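Local coordinates for capsid Protein (Unidentified, PDB 4DMI) that probably serves as a structural building block of a phage shell, assembling into a pentamer of identical chains, at residues V88-S93 against S131-F136; E105-I110 against T147-S152. All blocks are in the same frame, centred on the assembly; numbering follows the deposited sequence.

Overall arrangement
Both contacts are antiparallel strand pairs in the one branched, mixed sheet of this chain, their centres 18 Å apart and their nearest atoms about 6 Å apart without touching. Contact 1 joins strand 83-95 to strand 133-142; contact 2 joins strand 102-107 to strand 147-152. Along the chain the segments alternate: 83-95 and 102-107 are consecutive strands, as are 133-142 and 147-152, and each contact joins one of the first two to one of the last two. Strand 112-121 bridges them, pairing with both 83-95 and 102-107. Contact 1 meets two other subunits, one of which also packs against contact 2, so the sheet takes part directly in assembly of the pentamer.

Contact 1. Residues V88-S93 against S131-F136; sequences VGNLSS and SVPVPF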
ATOM      1  N   VAL B  88       5.845  -7.224  13.171  0.62  5.11           N
ATOM      2  CA  VAL B  88       6.382  -5.927  12.792  0.62  7.02           C
ATOM      3  C   VAL B  88       7.307  -5.413  13.875  0.62  8.54           C
ATOM      4  O   VAL B  88       7.091  -5.641  15.061  0.62  8.73           O
ATOM      5  CB  VAL B  88       5.262  -4.899  12.547  0.62  8.81           C
ATOM      6  CG1 VAL B  88       4.398  -5.322  11.407  0.62 17.75           C
ATOM      7  CG2 VAL B  88       4.407  -4.728  13.772  0.62 11.39           C
ATOM      8  N   GLY B  89       8.348  -4.705  13.468  1.00  5.36           N
ATOM      9  CA  GLY B  89       9.322  -4.234  14.433  1.00  5.06           C
ATOM     10  C   GLY B  89      10.618  -3.779  13.818  1.00  4.91           C
ATOM     11  O   GLY B  89      10.640  -3.394  12.648  1.00  6.79           O
ATOM     12  N   ASN B  90      11.682  -3.806  14.617  1.00  5.90           N
ATOM     13  CA  ASN B  90      12.996  -3.308  14.192  1.00  5.60           C
ATOM     14  C   ASN B  90      14.133  -4.156  14.720  1.00  6.35           C
ATOM     15  O   ASN B  90      14.016  -4.820  15.762  1.00  6.48           O
ATOM     16  CB  ASN B  90      13.227  -1.857  14.649  1.00  7.23           C
ATOM     17  CG  ASN B  90      12.336  -0.861  13.937  1.00  7.59           C
ATOM     18  OD1 ASN B  90      12.545  -0.541  12.767  1.00  8.03           O
ATOM     19  ND2 ASN B  90      11.325  -0.357  14.649  1.00 10.25           N
ATOM     20  N   LEU B  91      15.244  -4.118  13.991  1.00  5.72           N
ATOM     21  CA  LEU B  91      16.493  -4.730  14.424  1.00  5.49           C
ATOM     22  C   LEU B  91      17.535  -3.644  14.604  1.00  5.64           C
ATOM     23  O   LEU B  91      17.515  -2.623  13.907  1.00  6.62           O
ATOM     24  CB  LEU B  91      17.017  -5.664  13.330  1.00  5.97           C
ATOM     25  CG  LEU B  91      16.029  -6.610  12.649  1.00  5.87           C
ATOM     26  CD1 LEU B  91      16.689  -7.255  11.430  1.00  8.02           C
ATOM     27  CD2 LEU B  91      15.570  -7.676  13.643  1.00  7.65           C
ATOM     28  N   SER B  92      18.503  -3.875  15.479  1.00  6.09           N
ATOM     29  CA  SER B  92      19.666  -2.997  15.574  1.00  6.35           C
ATOM     30  C   SER B  92      20.609  -3.189  14.394  1.00  6.26           C
ATOM     31  O   SER B  92      21.236  -4.240  14.290  1.00  8.18           O
ATOM     32  CB  SER B  92      20.476  -3.347  16.828  1.00  7.89           C
ATOM     33  OG  SER B  92      19.713  -3.245  18.022  1.00  8.96           O
ATOM     34  N   SER B  93      20.771  -2.184  13.535  1.00  6.02           N
ATOM     35  CA  SER B  93      21.718  -2.373  12.434  1.00  6.03           C
ATOM     36  C   SER B  93      23.142  -2.527  12.920  1.00  6.58           C
ATOM     37  O   SER B  93      23.557  -1.939  13.924  1.00  8.94           O
ATOM     38  CB  SER B  93      21.651  -1.247  11.391  1.00  6.54           C
ATOM     39  OG  SER B  93      22.362  -0.088  11.824  1.00  6.65           O
ATOM     40  N   SER B 131      24.512   3.337  13.850  1.00  8.56           N
ATOM     41  CA  SER B 131      23.476   2.335  13.694  1.00  7.84           C
ATOM     42  C   SER B 131      22.091   2.978  13.644  1.00  6.45           C
ATOM     43  O   SER B 131      21.838   4.018  14.272  1.00  7.32           O
ATOM     44  CB  SER B 131      23.572   1.354  14.870  1.00  9.16           C
ATOM     45  OG  SER B 131      22.492   0.433  14.940  1.00  6.89           O
ATOM     46  N   VAL B 132      21.202   2.344  12.884  1.00  5.97           N
ATOM     47  CA  VAL B 132      19.809   2.756  12.726  1.00  6.22           C
ATOM     48  C   VAL B 132      18.920   1.535  12.919  1.00  7.86           C
ATOM     49  O   VAL B 132      19.385   0.394  12.791  1.00  6.99           O
ATOM     50  CB  VAL B 132      19.543   3.365  11.322  1.00  5.31           C
ATOM     51  CG1 VAL B 132      20.292   4.681  11.164  1.00  7.73           C
ATOM     52  CG2 VAL B 132      19.926   2.375  10.201  1.00  7.32           C
ATOM     53  N   PRO B 133      17.635   1.747  13.233  1.00  5.47           N
ATOM     54  CA  PRO B 133      16.723   0.601  13.196  1.00  6.29           C
ATOM     55  C   PRO B 133      16.600   0.034  11.779  1.00  6.55           C
ATOM     56  O   PRO B 133      16.636   0.788  10.791  1.00  7.29           O
ATOM     57  CB  PRO B 133      15.375   1.208  13.621  1.00  6.39           C
ATOM     58  CG  PRO B 133      15.492   2.693  13.315  1.00  6.67           C
ATOM     59  CD  PRO B 133      16.948   3.008  13.574  1.00  6.76           C
ATOM     60  N   VAL B 134      16.493  -1.285  11.680  1.00  4.92           N
ATOM     61  CA  VAL B 134      16.182  -1.933  10.409  1.00  6.69           C
ATOM     62  C   VAL B 134      14.764  -2.476  10.526  1.00  7.28           C
ATOM     63  O   VAL B 134      14.513  -3.442  11.248  1.00  6.26           O
ATOM     64  CB  VAL B 134      17.146  -3.089  10.114  1.00  6.37           C
ATOM     65  CG1 VAL B 134      16.859  -3.695   8.731  1.00 10.15           C
ATOM     66  CG2 VAL B 134      18.601  -2.624  10.209  1.00  7.62           C
ATOM     67  N   PRO B 135      13.810  -1.833   9.855  1.00  6.30           N
ATOM     68  CA  PRO B 135      12.421  -2.267  10.059  1.00  6.78           C
ATOM     69  C   PRO B 135      12.039  -3.533   9.313  1.00  7.26           C
ATOM     70  O   PRO B 135      12.614  -3.896   8.278  1.00  9.40           O
ATOM     71  CB  PRO B 135      11.603  -1.076   9.535  1.00  6.02           C
ATOM     72  CG  PRO B 135      12.536  -0.401   8.522  1.00  7.51           C
ATOM     73  CD  PRO B 135      13.913  -0.568   9.111  1.00  6.08           C
ATOM     74  N   PHE B 136      11.055  -4.227   9.870  1.00  7.31           N
ATOM     75  CA  PHE B 136      10.429  -5.344   9.170  1.00  7.11           C
ATOM     76  C   PHE B 136       8.927  -5.302   9.405  1.00  6.85           C
ATOM     77  O   PHE B 136       8.458  -4.794  10.437  1.00  7.06           O
ATOM     78  CB  PHE B 136      11.032  -6.701   9.589  1.00  6.57           C
ATOM     79  CG  PHE B 136      10.978  -6.952  11.072  1.00  5.31           C
ATOM     80  CD1 PHE B 136       9.833  -7.472  11.662  1.00  6.37           C
ATOM     81  CD2 PHE B 136      12.064  -6.629  11.881  1.00  5.35           C
ATOM     82  CE1 PHE B 136       9.778  -7.678  13.042  1.00  8.76           C
ATOM     83  CE2 PHE B 136      12.021  -6.836  13.256  1.00  7.30           C
ATOM     84  CZ  PHE B 136      10.875  -7.358  13.835  1.00 10.54           C
TER
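The hydroxyl of S131 has two partners: OG donates to the carbonyl oxygen of S93 (OG to O 2.8 Å) and accepts the backbone N-H of S122 from the second subunit. Its chi1 of 171° sets OG anti to the backbone N of S131. S93 answers with its own OG, which takes the N-H of V132 (OG to N 2.9 Å), while its CB leans on V134 CG2. Beyond this pair of serines the chains run as an antiparallel ladder between strands 83-95 and 133-142. L91 with V134 and G89 with F136 are the hydrogen-bonded pairs; N90 with P135 and S92 with P133 alternate with them. Both prolines thus occupy non-hydrogen-bonded positions, where the ladder asks no N-H of them. F136 folds back across the neighbouring strand, its CG between the backbone N and the carbonyl carbon (chi1 56°), and lays a ring face over G89. The CA of G89 is 3.9 Å from the F136 ring centroid, a CH-pi contact matching the cross-strand pairing known as aromatic rescue of glycine. G89 has no side chain to obstruct the ring. On the sheet face that F136 shares with L91, the two side chains cross at about a right angle, L91 CD2 meeting CE2 of the ring at 3.7 Å; A116 of strand 112-121 touches both. On the other side of the sheet, N90 lies beside P133, pointing the same way, with its OD1 3.2 Å from P135 CA. N90 also packs against V134 of the second subunit.

Contact 2. Residues E105-I110 against T147-S152; sequences EVTDGI and TLQARS
E105 OE2 accepts from two side chains of the opposite strand. In the conformer described, one of two modelled for this residue, the amide of Q149 arrives on the anti side of the oxygen, with NE2 2.6 Å from E105 OE2, a short bond whose exact length is uncertain given the two conformers. R151 comes from the syn side, with NE 2.9 Å from the same atom. R151 NE makes a salt bridge; it is tilted well out of the carboxylate plane, although OE2 lies close to the guanidinium plane, at its edge. NH2 of R151 adds only a weak bond to E105 OE1. Carboxylate and guanidinium planes are 27° apart, so the two groups are not quite flat against one another. R151 is straight through CD and then bends, chi3 of 64° turning NE toward the acid. E105 and Q149 both hold CG between the backbone N and the carbonyl carbon, and their extended chains cross obliquely, CG of E105 touching CG of Q149 at 3.5 Å. The cationic R151 and a second donor on OE2 would favour an ionised carboxylate.

The frame is an antiparallel ladder of strands 102-107 and 147-152. E105 with Q149 and T107 with T147 are its hydrogen-bonded pairs, all four side chains on one face; V106 and L148 point to the other, where V106 also packs against L63 of the third subunit. T107 and T147 lie side by side, CG2 of T107 4.0 Å from CB of T147. T107 OG1 is hydrogen-bonded to T111 O and to T112 OG1, and accepts the N-H of G109 (OG1 to N 3.0 Å), an ST turn that carries the chain out of the strand. D108 follows with an Asx turn, its OD1 taking the N-H of I110 at 2.8 Å.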
ATOM      1  N   GLU B 105      13.667 -15.037  12.388  0.50  6.92           N
ATOM      2  CA  GLU B 105      13.832 -16.240  11.581  0.50  7.24           C
ATOM      3  C   GLU B 105      12.747 -17.275  11.824  0.50 13.13           C
ATOM      4  O   GLU B 105      12.130 -17.334  12.890  0.50  7.66           O
ATOM      5  CB  GLU B 105      15.213 -16.866  11.802  0.50 12.71           C
ATOM      6  CG  GLU B 105      15.452 -17.344  13.221  0.50  8.14           C
ATOM      7  CD  GLU B 105      16.917 -17.575  13.513  0.50 15.58           C
ATOM      8  OE1 GLU B 105      17.742 -17.222  12.645  0.50 15.57           O
ATOM      9  OE2 GLU B 105      17.237 -18.112  14.602  0.50 16.19           O
ATOM     10  N   VAL B 106      12.529 -18.110  10.807  1.00  7.73           N
ATOM     11  CA  VAL B 106      11.585 -19.214  10.905  1.00  8.13           C
ATOM     12  C   VAL B 106      12.385 -20.508  10.783  1.00 12.38           C
ATOM     13  O   VAL B 106      13.365 -20.569  10.046  1.00 10.60           O
ATOM     14  CB  VAL B 106      10.459 -19.114   9.847  1.00 10.24           C
ATOM     15  CG1 VAL B 106      11.017 -19.050   8.432  1.00 10.65           C
ATOM     16  CG2 VAL B 106       9.478 -20.272   9.992  1.00 19.83           C
ATOM     17  N   THR B 107      11.997 -21.522  11.551  1.00 10.82           N
ATOM     18  CA  THR B 107      12.751 -22.770  11.611  1.00 10.68           C
ATOM     19  C   THR B 107      11.835 -23.939  11.910  1.00 15.41           C
ATOM     20  O   THR B 107      10.772 -23.766  12.507  1.00 14.15           O
ATOM     21  CB  THR B 107      13.843 -22.709  12.711  1.00 11.77           C
ATOM     22  OG1 THR B 107      14.654 -23.890  12.665  1.00 14.96           O
ATOM     23  CG2 THR B 107      13.217 -22.596  14.102  1.00 18.02           C
ATOM     24  N   ASP B 108      12.254 -25.129  11.494  1.00 12.47           N
ATOM     25  CA  ASP B 108      11.592 -26.362  11.911  1.00 11.88           C
ATOM     26  C   ASP B 108      12.559 -27.246  12.691  1.00 15.17           C
ATOM     27  O   ASP B 108      12.259 -28.406  12.981  1.00 19.02           O
ATOM     28  CB  ASP B 108      11.033 -27.129  10.707  1.00 14.47           C
ATOM     29  CG  ASP B 108      12.112 -27.519   9.692  1.00 14.33           C
ATOM     30  OD1 ASP B 108      13.304 -27.215   9.919  1.00 16.24           O
ATOM     31  OD2 ASP B 108      11.753 -28.123   8.654  1.00 18.81           O
ATOM     32  N   GLY B 109      13.719 -26.689  13.026  1.00 16.17           N
ATOM     33  CA  GLY B 109      14.747 -27.439  13.729  1.00 22.13           C
ATOM     34  C   GLY B 109      15.684 -28.188  12.799  1.00 25.77           C
ATOM     35  O   GLY B 109      16.717 -28.705  13.233  1.00 31.10           O
ATOM     36  N   ILE B 110      15.317 -28.264  11.523  1.00 20.27           N
ATOM     37  CA  ILE B 110      16.159 -28.908  10.518  1.00 15.85           C
ATOM     38  C   ILE B 110      16.865 -27.825   9.718  1.00 19.34           C
ATOM     39  O   ILE B 110      18.080 -27.868   9.525  1.00 25.80           O
ATOM     40  CB  ILE B 110      15.339 -29.804   9.569  1.00 17.32           C
ATOM     41  CG1 ILE B 110      14.649 -30.921  10.355  1.00 21.97           C
ATOM     42  CG2 ILE B 110      16.222 -30.394   8.464  1.00 18.25           C
ATOM     43  CD1 ILE B 110      13.684 -31.745   9.525  1.00 25.88           C
ATOM     44  N   THR B 147       8.570 -22.864  13.894  1.00 10.08           N
ATOM     45  CA  THR B 147       8.686 -21.846  14.943  1.00 10.33           C
ATOM     46  C   THR B 147       9.118 -20.528  14.318  1.00 10.91           C
ATOM     47  O   THR B 147      10.027 -20.506  13.496  1.00 12.25           O
ATOM     48  CB  THR B 147       9.722 -22.263  16.001  1.00 12.35           C
ATOM     49  OG1 THR B 147       9.323 -23.504  16.609  1.00 16.46           O
ATOM     50  CG2 THR B 147       9.888 -21.191  17.077  1.00 16.21           C
ATOM     51  N   LEU B 148       8.454 -19.439  14.695  1.00  8.63           N
ATOM     52  CA  LEU B 148       8.856 -18.086  14.325  1.00  8.85           C
ATOM     53  C   LEU B 148       9.526 -17.501  15.557  1.00 12.29           C
ATOM     54  O   LEU B 148       8.954 -17.541  16.655  1.00 10.71           O
ATOM     55  CB  LEU B 148       7.634 -17.255  13.948  1.00  9.96           C
ATOM     56  CG  LEU B 148       7.827 -15.758  13.708  1.00  9.47           C
ATOM     57  CD1 LEU B 148       8.682 -15.503  12.471  1.00 11.83           C
ATOM     58  CD2 LEU B 148       6.463 -15.102  13.592  1.00 11.43           C
ATOM     59  N   GLN B 149      10.735 -16.970  15.395  1.00  9.67           N
ATOM     60  CA  GLN B 149      11.507 -16.505  16.549  1.00  9.81           C
ATOM     61  C   GLN B 149      12.326 -15.244  16.288  1.00  9.46           C
ATOM     62  O   GLN B 149      12.625 -14.891  15.146  1.00  9.56           O
ATOM     63  CB  GLN B 149      12.416 -17.639  17.061  1.00 10.11           C
ATOM     64  CG  GLN B 149      13.518 -18.021  16.072  1.00 10.74           C
ATOM     65  CD  GLN B 149      14.260 -19.302  16.441  1.00 15.49           C
ATOM     66  OE1 GLN B 149      13.768 -20.130  17.211  1.00 15.88           O
ATOM     67  NE2 GLN B 149      15.461 -19.461  15.897  1.00 19.54           N
ATOM     68  N   ALA B 150      12.655 -14.553  17.372  1.00  8.56           N
ATOM     69  CA  ALA B 150      13.564 -13.414  17.341  1.00  7.48           C
ATOM     70  C   ALA B 150      14.837 -13.880  18.025  1.00  9.85           C
ATOM     71  O   ALA B 150      14.788 -14.513  19.083  1.00 11.38           O
ATOM     72  CB  ALA B 150      12.962 -12.260  18.093  1.00  9.10           C
ATOM     73  N   ARG B 151      15.980 -13.567  17.440  1.00  8.97           N
ATOM     74  CA  ARG B 151      17.241 -13.994  18.021  1.00  8.54           C
ATOM     75  C   ARG B 151      18.279 -12.881  17.989  1.00 11.01           C
ATOM     76  O   ARG B 151      18.526 -12.274  16.940  1.00 10.21           O
ATOM     77  CB  ARG B 151      17.769 -15.230  17.288  1.00 11.67           C
ATOM     78  CG  ARG B 151      19.096 -15.743  17.824  1.00 12.76           C
ATOM     79  CD  ARG B 151      19.452 -17.090  17.216  1.00 13.26           C
ATOM     80  NE  ARG B 151      19.654 -17.010  15.770  1.00 13.85           N
ATOM     81  CZ  ARG B 151      20.830 -16.788  15.191  1.00 14.64           C
ATOM     82  NH1 ARG B 151      21.920 -16.615  15.929  1.00 16.12           N
ATOM     83  NH2 ARG B 151      20.917 -16.744  13.872  1.00 17.03           N
ATOM     84  N   SER B 152      18.867 -12.608  19.149  1.00 10.81           N
ATOM     85  CA  SER B 152      20.030 -11.739  19.283  1.00  9.47           C
ATOM     86  C   SER B 152      21.141 -12.543  19.934  1.00 10.56           C
ATOM     87  O   SER B 152      20.912 -13.202  20.958  1.00 11.95           O
ATOM     88  CB  SER B 152      19.707 -10.540  20.170  1.00 10.95           C
ATOM     89  OG  SER B 152      20.903 -10.010  20.729  1.00 11.48           O
TER
HETATM   90  O   HOH W   1      10.277 -25.622  15.405  1.00 23.07           O